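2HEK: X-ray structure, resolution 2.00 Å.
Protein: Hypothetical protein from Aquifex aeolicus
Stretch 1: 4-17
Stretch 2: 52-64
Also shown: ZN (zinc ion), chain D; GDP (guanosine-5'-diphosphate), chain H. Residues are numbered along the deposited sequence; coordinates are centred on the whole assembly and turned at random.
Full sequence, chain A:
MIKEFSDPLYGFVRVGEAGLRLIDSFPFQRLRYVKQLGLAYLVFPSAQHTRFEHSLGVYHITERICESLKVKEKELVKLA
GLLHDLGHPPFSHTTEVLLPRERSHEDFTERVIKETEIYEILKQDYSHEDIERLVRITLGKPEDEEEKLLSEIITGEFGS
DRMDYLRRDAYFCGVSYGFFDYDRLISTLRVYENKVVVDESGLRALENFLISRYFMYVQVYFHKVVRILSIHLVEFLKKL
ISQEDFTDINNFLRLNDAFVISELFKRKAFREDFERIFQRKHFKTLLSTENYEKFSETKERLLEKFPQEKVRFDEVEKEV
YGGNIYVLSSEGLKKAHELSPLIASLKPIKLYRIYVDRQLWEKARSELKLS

Stretch 1 (4-17) EFSDPLYGFVRVGE
Stretch 2 (52-64) FEHSLGVYHITER

A β-hairpin lies across one helix in a mostly apolar contact burying 564 Å², with waters bridging the polar groups. Strands 4-7 and 11-16 pair antiparallel: Phe 5 N to Val 13 O is 2.9 Å, Val 13 N to Phe 5 O 2.8 Å and Asp 7 N to Gly 11 O 3.0 Å, all hydrogen bonds. Gly 11 takes phi/psi 95/-85, where a CB would jam against the preceding carbonyl O. Helix 52-64 runs nearly perpendicular to strand 11-16 (81°, axes 8.6 Å apart) and at 111° to strand 4-7 (10.3 Å). The CA atoms of Val 13 and His 60 lie 6.1 Å apart, those of Asp 7 and Glu 53 7.8 Å.

Phe 5 (m, chi2 -92°) is sandwiched: Leu 56 (m, t) sets CD1 over one ring face, 4.2 Å from the centroid, a CH-pi contact, while GDP O2' covers the opposite face. Val 13 (t) points toward the helix, its CG1 3.7 Å from Leu 56 O. Tyr 10 (m, chi2 122°) meets His 60 (t, chi2 76°) obliquely, centroids 4.5 Å apart and planes at 39°. Tyr 10 CE1 comes within 3.8 Å of Gly 57 CA, where an ideal CB would be tight at 3.5 Å from that same CE1.

Tyr 59 (t, chi2 -85°) reaches along the second strand: CE1 is 4.0 Å from Val 15 CG2, and OH accepts a weak hydrogen bond from Gly 16 N (3.4 Å). Carboxylate and carbonyl oxygens only accept, so waters supply the protons between them. One donates to Asp 7 OD2 (2.6 Å) and Glu 53 O (2.9 Å). Another donates to Arg 14 O (3.0 Å) and Glu 63 OE1 (2.6 Å) and hydrogen-bonds His 60 ND1 (2.9 Å); a third links Arg 14 O to Glu 63 OE2.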

ATOM      1  N   GLU A   4       1.492  10.385  21.907  1.00 38.02           N
ATOM      2  CA  GLU A   4       1.434   9.853  20.545  1.00 37.72           C
ATOM      3  C   GLU A   4       0.100  10.228  19.913  1.00 35.86           C
ATOM      4  O   GLU A   4      -0.952  10.073  20.556  1.00 34.18           O
ATOM      5  CB  GLU A   4       1.455   8.329  20.573  1.00 43.34           C
ATOM      6  CG  GLU A   4       2.769   7.718  20.649  1.00 49.56           C
ATOM      7  CD  GLU A   4       2.662   6.200  20.616  1.00 53.62           C
ATOM      8  OE1 GLU A   4       1.589   5.636  20.983  1.00 56.00           O
ATOM      9  OE2 GLU A   4       3.654   5.582  20.204  1.00 55.14           O
ATOM     10  N   PHE A   5       0.141  10.685  18.659  1.00 32.00           N
ATOM     11  CA  PHE A   5      -1.073  11.043  17.912  1.00 31.34           C
ATOM     12  C   PHE A   5      -1.119  10.156  16.696  1.00 29.43           C
ATOM     13  O   PHE A   5      -0.140  10.106  15.955  1.00 29.96           O
ATOM     14  CB  PHE A   5      -0.969  12.466  17.394  1.00 32.61           C
ATOM     15  CG  PHE A   5      -1.008  13.527  18.471  1.00 33.15           C
ATOM     16  CD1 PHE A   5      -2.206  14.107  18.848  1.00 34.97           C
ATOM     17  CD2 PHE A   5       0.170  13.949  19.083  1.00 37.63           C
ATOM     18  CE1 PHE A   5      -2.244  15.117  19.821  1.00 39.92           C
ATOM     19  CE2 PHE A   5       0.151  14.937  20.087  1.00 37.52           C
ATOM     20  CZ  PHE A   5      -1.063  15.520  20.450  1.00 37.48           C
ATOM     21  N   SER A   6      -2.247   9.500  16.443  1.00 28.76           N
ATOM     22  CA  SER A   6      -2.415   8.717  15.206  1.00 30.05           C
ATOM     23  C   SER A   6      -2.360   9.647  14.037  1.00 26.79           C
ATOM     24  O   SER A   6      -3.008  10.705  14.058  1.00 26.94           O
ATOM     25  CB  SER A   6      -3.788   8.000  15.119  1.00 33.20           C
ATOM     26  OG  SER A   6      -3.880   6.994  16.092  1.00 41.59           O
ATOM     27  N   ASP A   7      -1.632   9.233  13.004  1.00 25.83           N
ATOM     28  CA  ASP A   7      -1.565  10.005  11.754  1.00 25.85           C
ATOM     29  C   ASP A   7      -1.463   8.968  10.672  1.00 25.19           C
ATOM     30  O   ASP A   7      -0.447   8.266  10.601  1.00 24.79           O
ATOM     31  CB  ASP A   7      -0.324  10.931  11.737  1.00 27.59           C
ATOM     32  CG  ASP A   7      -0.296  11.882  10.513  1.00 33.43           C
ATOM     33  OD1 ASP A   7      -0.934  11.574   9.476  1.00 31.49           O
ATOM     34  OD2 ASP A   7       0.392  12.951  10.576  1.00 32.81           O
ATOM     35  N   PRO A   8      -2.496   8.861   9.806  1.00 24.43           N
ATOM     36  CA  PRO A   8      -2.477   7.806   8.768  1.00 23.78           C
ATOM     37  C   PRO A   8      -1.303   7.946   7.796  1.00 26.59           C
ATOM     38  O   PRO A   8      -0.946   6.963   7.135  1.00 28.05           O
ATOM     39  CB  PRO A   8      -3.805   8.018   8.021  1.00 22.84           C
ATOM     40  CG  PRO A   8      -4.201   9.454   8.318  1.00 26.23           C
ATOM     41  CD  PRO A   8      -3.718   9.684   9.732  1.00 23.85           C
ATOM     42  N   LEU A   9      -0.660   9.130   7.728  1.00 21.56           N
ATOM     43  CA  LEU A   9       0.508   9.265   6.867  1.00 28.56           C
ATOM     44  C   LEU A   9       1.736   8.580   7.472  1.00 30.97           C
ATOM     45  O   LEU A   9       2.599   8.120   6.747  1.00 34.31           O
ATOM     46  CB  LEU A   9       0.838  10.745   6.597  1.00 26.23           C
ATOM     47  CG  LEU A   9       0.146  11.360   5.378  1.00 31.37           C
ATOM     48  CD1 LEU A   9      -1.411  11.368   5.479  1.00 28.60           C
ATOM     49  CD2 LEU A   9       0.721  12.718   5.294  1.00 32.59           C
ATOM     50  N   TYR A  10       1.833   8.529   8.791  1.00 25.14           N
ATOM     51  CA  TYR A  10       3.117   8.169   9.428  1.00 30.66           C
ATOM     52  C   TYR A  10       2.983   7.058  10.434  1.00 31.84           C
ATOM     53  O   TYR A  10       3.983   6.577  10.932  1.00 37.68           O
ATOM     54  CB  TYR A  10       3.703   9.400  10.164  1.00 28.15           C
ATOM     55  CG  TYR A  10       3.913  10.553   9.216  1.00 27.38           C
ATOM     56  CD1 TYR A  10       3.284  11.781   9.442  1.00 26.00           C
ATOM     57  CD2 TYR A  10       4.696  10.401   8.058  1.00 27.21           C
ATOM     58  CE1 TYR A  10       3.445  12.846   8.554  1.00 26.68           C
ATOM     59  CE2 TYR A  10       4.850  11.471   7.152  1.00 28.25           C
ATOM     60  CZ  TYR A  10       4.246  12.674   7.426  1.00 27.14           C
ATOM     61  OH  TYR A  10       4.403  13.722   6.570  1.00 27.34           O
ATOM     62  N   GLY A  11       1.755   6.671  10.758  1.00 29.71           N
ATOM     63  CA  GLY A  11       1.512   5.738  11.872  1.00 29.75           C
ATOM     64  C   GLY A  11       1.190   6.549  13.125  1.00 29.66           C
ATOM     65  O   GLY A  11       0.018   6.786  13.453  1.00 31.33           O
ATOM     66  N   PHE A  12       2.219   6.990  13.827  1.00 27.25           N
ATOM     67  CA  PHE A  12       2.027   7.868  15.019  1.00 33.01           C
ATOM     68  C   PHE A  12       3.004   9.019  14.949  1.00 33.69           C
ATOM     69  O   PHE A  12       4.096   8.849  14.424  1.00 37.29           O
ATOM     70  CB  PHE A  12       2.247   7.076  16.310  1.00 33.04           C
ATOM     71  CG  PHE A  12       1.143   6.109  16.600  1.00 34.10           C
ATOM     72  CD1 PHE A  12       0.030   6.508  17.359  1.00 35.33           C
ATOM     73  CD2 PHE A  12       1.174   4.817  16.084  1.00 38.46           C
ATOM     74  CE1 PHE A  12      -1.004   5.621  17.622  1.00 36.40           C
ATOM     75  CE2 PHE A  12       0.122   3.924  16.334  1.00 37.74           C
ATOM     76  CZ  PHE A  12      -0.960   4.335  17.098  1.00 36.81           C
ATOM     77  N   VAL A  13       2.593  10.194  15.415  1.00 31.80           N
ATOM     78  CA  VAL A  13       3.523  11.307  15.628  1.00 30.80           C
ATOM     79  C   VAL A  13       3.747  11.498  17.144  1.00 31.09           C
ATOM     80  O   VAL A  13       2.799  11.692  17.897  1.00 29.74           O
ATOM     81  CB  VAL A  13       2.994  12.593  14.969  1.00 30.69           C
ATOM     82  CG1 VAL A  13       3.869  13.832  15.345  1.00 26.20           C
ATOM     83  CG2 VAL A  13       2.899  12.367  13.415  1.00 31.38           C
ATOM     84  N   ARG A  14       5.005  11.408  17.566  1.00 31.68           N
ATOM     85  CA  ARG A  14       5.358  11.510  18.965  1.00 34.99           C
ATOM     86  C   ARG A  14       5.740  12.950  19.211  1.00 32.69           C
ATOM     87  O   ARG A  14       6.562  13.499  18.485  1.00 35.93           O
ATOM     88  CB  ARG A  14       6.545  10.592  19.273  1.00 37.95           C
ATOM     89  CG  ARG A  14       6.169   9.119  19.340  1.00 43.48           C
ATOM     90  CD  ARG A  14       7.382   8.226  19.623  1.00 46.78           C
ATOM     91  NE  ARG A  14       8.082   8.591  20.871  1.00 55.40           N
ATOM     92  CZ  ARG A  14       8.000   7.907  22.012  1.00 59.73           C
ATOM     93  NH1 ARG A  14       7.246   6.821  22.086  1.00 61.24           N
ATOM     94  NH2 ARG A  14       8.685   8.299  23.081  1.00 62.19           N
ATOM     95  N   VAL A  15       5.134  13.562  20.215  1.00 30.95           N
ATOM     96  CA  VAL A  15       5.400  14.941  20.575  1.00 32.82           C
ATOM     97  C   VAL A  15       5.833  15.060  22.057  1.00 35.37           C
ATOM     98  O   VAL A  15       5.183  14.490  22.938  1.00 35.89           O
ATOM     99  CB  VAL A  15       4.129  15.805  20.363  1.00 33.55           C
ATOM    100  CG1 VAL A  15       4.423  17.284  20.631  1.00 36.55           C
ATOM    101  CG2 VAL A  15       3.593  15.643  18.903  1.00 33.51           C
ATOM    102  N   GLY A  16       6.898  15.828  22.315  1.00 36.10           N
ATOM    103  CA  GLY A  16       7.397  16.102  23.666  1.00 36.97           C
ATOM    104  C   GLY A  16       6.627  17.194  24.385  1.00 39.53           C
ATOM    105  O   GLY A  16       5.649  17.723  23.867  1.00 39.48           O
ATOM    106  N   GLU A  17       7.068  17.560  25.583  1.00 39.35           N
ATOM    107  CA  GLU A  17       6.247  18.440  26.404  1.00 40.59           C
ATOM    108  C   GLU A  17       6.122  19.854  25.852  1.00 34.78           C
ATOM    109  O   GLU A  17       5.068  20.478  25.983  1.00 34.73           O
ATOM    110  CB  GLU A  17       6.771  18.492  27.844  1.00 47.31           C
ATOM    111  CG  GLU A  17       6.141  19.597  28.709  0.80 54.58           C
ATOM    112  CD  GLU A  17       4.696  19.324  29.178  0.80 61.78           C
ATOM    113  OE1 GLU A  17       3.750  19.274  28.336  0.80 62.41           O
ATOM    114  OE2 GLU A  17       4.506  19.206  30.415  0.80 62.60           O
ATOM    115  N   PHE A  52      -4.143  21.811  11.291  1.00 25.98           N
ATOM    116  CA  PHE A  52      -3.754  21.179  12.586  1.00 26.72           C
ATOM    117  C   PHE A  52      -2.969  19.913  12.332  1.00 25.31           C
ATOM    118  O   PHE A  52      -1.824  19.767  12.787  1.00 26.70           O
ATOM    119  CB  PHE A  52      -5.001  20.909  13.432  1.00 27.00           C
ATOM    120  CG  PHE A  52      -4.721  20.324  14.806  1.00 27.14           C
ATOM    121  CD1 PHE A  52      -4.648  21.154  15.920  1.00 25.93           C
ATOM    122  CD2 PHE A  52      -4.628  18.943  14.990  1.00 24.61           C
ATOM    123  CE1 PHE A  52      -4.431  20.627  17.200  1.00 27.14           C
ATOM    124  CE2 PHE A  52      -4.379  18.385  16.253  1.00 26.16           C
ATOM    125  CZ  PHE A  52      -4.270  19.260  17.390  1.00 27.98           C
ATOM    126  N   GLU A  53      -3.540  18.980  11.578  1.00 24.11           N
ATOM    127  CA  GLU A  53      -2.805  17.740  11.320  1.00 23.73           C
ATOM    128  C   GLU A  53      -1.570  17.966  10.487  1.00 21.07           C
ATOM    129  O   GLU A  53      -0.549  17.288  10.692  1.00 23.48           O
ATOM    130  CB  GLU A  53      -3.685  16.688  10.629  1.00 26.71           C
ATOM    131  CG  GLU A  53      -5.009  16.376  11.357  1.00 29.88           C
ATOM    132  CD  GLU A  53      -6.171  17.235  10.864  1.00 32.21           C
ATOM    133  OE1 GLU A  53      -6.635  17.045   9.699  1.00 31.26           O
ATOM    134  OE2 GLU A  53      -6.620  18.088  11.661  1.00 35.38           O
ATOM    135  N   HIS A  54      -1.676  18.840   9.485  1.00 23.17           N
ATOM    136  CA  HIS A  54      -0.512  19.229   8.671  1.00 26.73           C
ATOM    137  C   HIS A  54       0.648  19.735   9.574  1.00 25.79           C
ATOM    138  O   HIS A  54       1.798  19.315   9.424  1.00 22.76           O
ATOM    139  CB  HIS A  54      -0.897  20.312   7.639  1.00 23.21           C
ATOM    140  CG  HIS A  54       0.277  20.901   6.920  1.00 24.83           C
ATOM    141  ND1 HIS A  54       1.206  20.122   6.251  1.00 23.81           N
ATOM    142  CD2 HIS A  54       0.673  22.192   6.755  1.00 24.23           C
ATOM    143  CE1 HIS A  54       2.127  20.910   5.720  1.00 25.88           C
ATOM    144  NE2 HIS A  54       1.825  22.167   6.014  1.00 23.18           N
ATOM    145  N   SER A  55       0.342  20.610  10.533  1.00 28.04           N
ATOM    146  CA  SER A  55       1.394  21.143  11.440  1.00 25.99           C
ATOM    147  C   SER A  55       2.070  20.058  12.277  1.00 25.75           C
ATOM    148  O   SER A  55       3.289  20.109  12.462  1.00 26.53           O
ATOM    149  CB  SER A  55       0.823  22.236  12.359  1.00 29.29           C
ATOM    150  OG  SER A  55       0.346  23.327  11.581  1.00 27.16           O
ATOM    151  N   LEU A  56       1.308  19.057  12.737  1.00 23.79           N
ATOM    152  CA  LEU A  56       1.873  17.896  13.464  1.00 23.51           C
ATOM    153  C   LEU A  56       2.763  17.103  12.542  1.00 22.23           C
ATOM    154  O   LEU A  56       3.820  16.629  12.934  1.00 25.20           O
ATOM    155  CB  LEU A  56       0.740  16.969  13.989  1.00 27.00           C
ATOM    156  CG  LEU A  56      -0.213  17.484  15.080  1.00 29.78           C
ATOM    157  CD1 LEU A  56      -1.122  16.382  15.633  1.00 34.18           C
ATOM    158  CD2 LEU A  56       0.609  18.028  16.208  1.00 34.21           C
ATOM    159  N   GLY A  57       2.336  16.973  11.291  1.00 23.98           N
ATOM    160  CA  GLY A  57       3.125  16.274  10.267  1.00 23.52           C
ATOM    161  C   GLY A  57       4.413  17.008   9.951  1.00 24.74           C
ATOM    162  O   GLY A  57       5.471  16.392   9.804  1.00 25.39           O
ATOM    163  N   VAL A  58       4.345  18.336   9.844  1.00 25.67           N
ATOM    164  CA  VAL A  58       5.594  19.131   9.629  1.00 24.26           C
ATOM    165  C   VAL A  58       6.599  18.949  10.794  1.00 24.76           C
ATOM    166  O   VAL A  58       7.803  18.697  10.585  1.00 26.99           O
ATOM    167  CB  VAL A  58       5.282  20.614   9.383  1.00 21.80           C
ATOM    168  CG1 VAL A  58       6.596  21.411   9.211  1.00 24.47           C
ATOM    169  CG2 VAL A  58       4.420  20.788   8.121  1.00 20.48           C
ATOM    170  N   TYR A  59       6.093  19.055  12.023  1.00 24.51           N
ATOM    171  CA  TYR A  59       6.885  18.751  13.216  1.00 25.96           C
ATOM    172  C   TYR A  59       7.546  17.359  13.087  1.00 25.89           C
ATOM    173  O   TYR A  59       8.724  17.221  13.329  1.00 29.00           O
ATOM    174  CB  TYR A  59       5.996  18.804  14.443  1.00 24.91           C
ATOM    175  CG  TYR A  59       6.598  18.320  15.750  1.00 29.26           C
ATOM    176  CD1 TYR A  59       6.585  16.953  16.105  1.00 29.97           C
ATOM    177  CD2 TYR A  59       7.130  19.245  16.669  1.00 26.81           C
ATOM    178  CE1 TYR A  59       7.150  16.512  17.354  1.00 32.48           C
ATOM    179  CE2 TYR A  59       7.666  18.828  17.902  1.00 29.71           C
ATOM    180  CZ  TYR A  59       7.671  17.469  18.242  1.00 31.03           C
ATOM    181  OH  TYR A  59       8.218  17.092  19.461  1.00 31.98           O
ATOM    182  N   HIS A  60       6.788  16.338  12.708  1.00 25.72           N
ATOM    183  CA  HIS A  60       7.320  14.972  12.587  1.00 23.07           C
ATOM    184  C   HIS A  60       8.360  14.830  11.461  1.00 25.03           C
ATOM    185  O   HIS A  60       9.443  14.218  11.648  1.00 28.07           O
ATOM    186  CB  HIS A  60       6.129  14.024  12.332  1.00 26.06           C
ATOM    187  CG  HIS A  60       6.543  12.628  12.015  1.00 27.76           C
ATOM    188  ND1 HIS A  60       6.992  11.754  12.977  1.00 29.71           N
ATOM    189  CD2 HIS A  60       6.585  11.954  10.839  1.00 29.52           C
ATOM    190  CE1 HIS A  60       7.296  10.596  12.407  1.00 31.91           C
ATOM    191  NE2 HIS A  60       7.049  10.691  11.113  1.00 29.92           N
ATOM    192  N   ILE A  61       8.077  15.395  10.285  1.00 21.81           N
ATOM    193  CA  ILE A  61       9.062  15.347   9.195  1.00 24.85           C
ATOM    194  C   ILE A  61      10.327  16.170   9.517  1.00 27.06           C
ATOM    195  O   ILE A  61      11.443  15.744   9.204  1.00 27.74           O
ATOM    196  CB  ILE A  61       8.454  15.789   7.822  1.00 23.99           C
ATOM    197  CG1 ILE A  61       7.429  14.753   7.387  1.00 26.48           C
ATOM    198  CG2 ILE A  61       9.560  15.890   6.705  1.00 26.98           C
ATOM    199  CD1 ILE A  61       8.053  13.366   7.055  1.00 30.94           C
ATOM    200  N   THR A  62      10.150  17.324  10.170  1.00 25.34           N
ATOM    201  CA  THR A  62      11.297  18.117  10.620  1.00 26.89           C
ATOM    202  C   THR A  62      12.184  17.287  11.543  1.00 28.89           C
ATOM    203  O   THR A  62      13.400  17.316  11.385  1.00 29.87           O
ATOM    204  CB  THR A  62      10.854  19.408  11.341  1.00 26.93           C
ATOM    205  OG1 THR A  62      10.026  20.172  10.439  1.00 26.59           O
ATOM    206  CG2 THR A  62      12.078  20.249  11.730  1.00 26.35           C
ATOM    207  N   GLU A  63      11.578  16.578  12.499  1.00 31.85           N
ATOM    208  CA  GLU A  63      12.313  15.648  13.396  1.00 35.39           C
ATOM    209  C   GLU A  63      13.162  14.670  12.609  1.00 34.04           C
ATOM    210  O   GLU A  63      14.378  14.495  12.878  1.00 32.37           O
ATOM    211  CB  GLU A  63      11.346  14.878  14.300  1.00 36.71           C
ATOM    212  CG  GLU A  63      11.999  14.040  15.447  1.00 40.76           C
ATOM    213  CD  GLU A  63      10.947  13.652  16.479  1.00 46.71           C
ATOM    214  OE1 GLU A  63       9.970  12.950  16.106  1.00 50.90           O
ATOM    215  OE2 GLU A  63      11.071  14.072  17.666  1.00 52.58           O
ATOM    216  N   ARG A  64      12.530  14.027  11.628  1.00 34.10           N
ATOM    217  CA  ARG A  64      13.182  13.029  10.801  1.00 35.23           C
ATOM    218  C   ARG A  64      14.369  13.617  10.053  1.00 32.42           C
ATOM    219  O   ARG A  64      15.467  13.031  10.040  1.00 33.31           O
ATOM    220  CB  ARG A  64      12.160  12.431   9.805  1.00 41.03           C
ATOM    221  CG  ARG A  64      11.149  11.481  10.437  1.00 51.29           C
ATOM    222  CD  ARG A  64      11.768  10.101  10.693  1.00 61.64           C
ATOM    223  NE  ARG A  64      10.764   9.092  11.073  1.00 69.25           N
ATOM    224  CZ  ARG A  64      10.404   8.801  12.326  1.00 71.81           C
ATOM    225  NH1 ARG A  64      10.961   9.432  13.355  1.00 72.44           N
ATOM    226  NH2 ARG A  64       9.479   7.868  12.554  1.00 72.12           N
TER
HETATM  227 ZN    ZN D 602       2.411  24.348   5.761  0.50 59.51          ZN
HETATM  228  PB  GDP H 402      -5.342  10.939  28.352  1.00115.34           P
HETATM  229  O1B GDP H 402      -5.926   9.605  27.925  1.00114.70           O
HETATM  230  O2B GDP H 402      -4.956  10.862  29.818  1.00115.53           O
HETATM  231  O3B GDP H 402      -4.092  11.229  27.540  1.00115.39           O
HETATM  232  O3A GDP H 402      -6.446  12.119  28.150  1.00112.07           O
HETATM  233  PA  GDP H 402      -6.453  13.121  26.873  1.00108.35           P
HETATM  234  O1A GDP H 402      -5.151  13.892  26.769  1.00109.05           O
HETATM  235  O2A GDP H 402      -7.619  14.083  26.895  1.00107.95           O
HETATM  236  O5' GDP H 402      -6.611  12.092  25.640  1.00103.39           O
HETATM  237  C5' GDP H 402      -6.614  12.526  24.288  1.00 95.41           C
HETATM  238  C4' GDP H 402      -5.616  11.675  23.519  1.00 88.85           C
HETATM  239  O4' GDP H 402      -5.864  11.883  22.132  1.00 85.52           O
HETATM  240  C3' GDP H 402      -4.165  12.077  23.790  1.00 86.62           C
HETATM  241  O3' GDP H 402      -3.442  11.063  24.505  1.00 85.03           O
HETATM  242  C2' GDP H 402      -3.558  12.326  22.417  1.00 84.82           C
HETATM  243  O2' GDP H 402      -2.768  11.203  22.021  1.00 85.02           O
HETATM  244  C1' GDP H 402      -4.742  12.463  21.463  1.00 72.30           C
HETATM  245  N9  GDP H 402      -5.040  13.881  21.080  1.00 71.57           N
HETATM  246  C8  GDP H 402      -5.613  14.262  19.917  1.00 67.41           C
HETATM  247  N7  GDP H 402      -5.762  15.611  19.825  1.00 75.56           N
HETATM  248  C5  GDP H 402      -5.267  16.135  20.963  1.00 74.83           C
HETATM  249  C6  GDP H 402      -5.099  17.492  21.535  1.00 74.85           C
HETATM  250  O6  GDP H 402      -5.477  18.497  20.923  1.00 81.02           O
HETATM  251  N1  GDP H 402      -4.536  17.607  22.746  1.00 82.82           N
HETATM  252  C2  GDP H 402      -4.119  16.544  23.471  1.00 81.71           C
HETATM  253  N2  GDP H 402      -3.561  16.741  24.691  1.00 79.31           N
HETATM  254  N3  GDP H 402      -4.242  15.270  23.016  1.00 70.63           N
HETATM  255  C4  GDP H 402      -4.795  14.998  21.793  1.00 81.82           C
HETATM  256  O   HOH W   1      -0.960  14.733  11.895  1.00 27.42           O
HETATM  257  O   HOH W   2       7.453  12.857  15.667  1.00 33.85           O
HETATM  258  O   HOH W   3       9.335  13.464  19.509  1.00 51.49           O
HETATM  259  O   HOH W   4       3.429  24.303   7.821  1.00 58.17           O